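Transcription regulator, Crp family (Thermus thermophilus, PDB 4EV0) binds cyclic AMP and DNA as a homodimer and activates transcription from its target promoters in a cAMP-dependent manner. Local coordinates at the interface of chains A and B. Sequence-based numbering; all coordinates share one arbitrary frame. Chains: chain A/B, Transcription regulator, Crp family.

The interface of chains A and B. Residues chain A 135, 139, 179, 182; chain B 57-58, 61.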
# COMPACT_ATOMS: atom_id res chain seq x y z
N ASP A 135 3.09 6.09 5.55
CA ASP A 135 3.80 6.82 6.60
C ASP A 135 3.41 6.19 7.93
O ASP A 135 4.25 5.96 8.81
CB ASP A 135 3.34 8.28 6.65
CG ASP A 135 3.93 9.15 5.55
OD1 ASP A 135 4.89 8.73 4.85
OD2 ASP A 135 3.44 10.29 5.43
N PHE A 139 5.43 3.71 11.30
CA PHE A 139 5.24 3.89 12.72
C PHE A 139 4.58 2.66 13.36
O PHE A 139 5.05 2.22 14.41
CB PHE A 139 4.42 5.14 13.00
CG PHE A 139 4.08 5.30 14.44
CD1 PHE A 139 4.96 5.95 15.30
CD2 PHE A 139 2.89 4.76 14.95
CE1 PHE A 139 4.65 6.08 16.65
CE2 PHE A 139 2.57 4.88 16.29
CZ PHE A 139 3.45 5.53 17.14
N THR A 179 12.09 7.64 16.51
CA THR A 179 10.91 6.81 16.36
C THR A 179 10.57 6.12 17.67
O THR A 179 9.38 6.03 18.04
CB THR A 179 11.07 5.75 15.25
OG1 THR A 179 11.00 6.38 13.97
CG2 THR A 179 9.98 4.70 15.35
N ARG A 182 8.92 8.41 20.04
CA ARG A 182 7.52 8.53 19.65
C ARG A 182 6.70 7.28 20.01
O ARG A 182 5.59 7.39 20.54
CB ARG A 182 7.41 8.88 18.17
CG ARG A 182 7.70 10.34 17.92
CD ARG A 182 8.07 10.63 16.49
NE ARG A 182 8.47 12.03 16.36
CZ ARG A 182 7.62 13.04 16.20
NH1 ARG A 182 6.31 12.80 16.13
NH2 ARG A 182 8.07 14.29 16.09
N HIS B 57 8.54 12.58 7.80
CA HIS B 57 7.61 12.39 8.90
C HIS B 57 8.39 12.03 10.19
O HIS B 57 9.61 11.89 10.17
CB HIS B 57 6.58 11.31 8.54
CG HIS B 57 7.16 9.92 8.43
ND1 HIS B 57 6.41 8.79 8.70
CD2 HIS B 57 8.39 9.49 8.09
CE1 HIS B 57 7.17 7.72 8.53
NE2 HIS B 57 8.38 8.11 8.17
N LEU B 58 7.66 11.91 11.30
CA LEU B 58 8.23 11.44 12.57
C LEU B 58 9.43 12.26 13.08
O LEU B 58 10.51 11.71 13.33
CB LEU B 58 8.56 9.93 12.51
CG LEU B 58 7.36 8.99 12.29
CD1 LEU B 58 7.80 7.57 11.97
CD2 LEU B 58 6.40 9.00 13.48
N GLN B 61 12.11 12.67 9.88
CA GLN B 61 12.82 11.51 9.35
C GLN B 61 12.39 11.28 7.91
O GLN B 61 11.26 11.62 7.53
CB GLN B 61 12.56 10.27 10.18
CG GLN B 61 12.96 10.42 11.63
CD GLN B 61 12.74 9.13 12.41
OE1 GLN B 61 13.61 8.26 12.45
NE2 GLN B 61 11.57 8.99 13.02
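The side-chain amide of B:Gln61 reaches A:Thr179 at nearly a right angle, its NE2 donating to the hydroxyl OG1 at 2.8 Å. The bond is fairly straight, 162° at the hydrogen, and the hydroxyl lies close to the amide plane. Beside it, B:Leu58 sets methyl CD2 in the corner formed by A:Phe139 and A:Arg182: it meets A:Phe139 CD1 obliquely at 3.8 Å and touches the A:Arg182 methylene CD at the same distance. The arginine guanidinium lays one face over the backbone of B:Leu58, with NE 3.4 Å from the carbonyl carbon C. Toward the long helix of chain A, the B:His57 ring turns its edge to the main chain of A:Asp135, CE1 standing 3.4 Å from carbonyl O; its CG sits between the backbone N and the carbonyl carbon (chi1 68°), which points the ring at that helix. The A:Asp135 carboxylate lies off one face of the ring, 34° from parallel, with OD1 4.1 Å from ND1; the two are not bonded, though the acid might favour a protonated imidazole. The other ring face carries B:Leu58 CD1.

Behind this shell, B:Gln61 NE2 also donates to the backbone O of B:Leu58 at 2.9 Å, on a carbonyl lone pair, so that NE2 is gripped from both sides of the interface, which should restrain rotation of the amide. B:Leu58 takes a left-handed backbone conformation at the start of the turn. A leucine in place of B:Gln61 would probably leave the A:Thr179 hydroxyl and the B:Leu58 carbonyl without this shared donor and let the turn shift.

The turn links strands 51-57 and 61-68 of one subunit's cyclic nucleotide-binding domain. It rests on the other's long helix 113-155 and recognition helix 177-189 of the helix-turn-helix, joining cAMP-binding and DNA-binding domains across the homodimer.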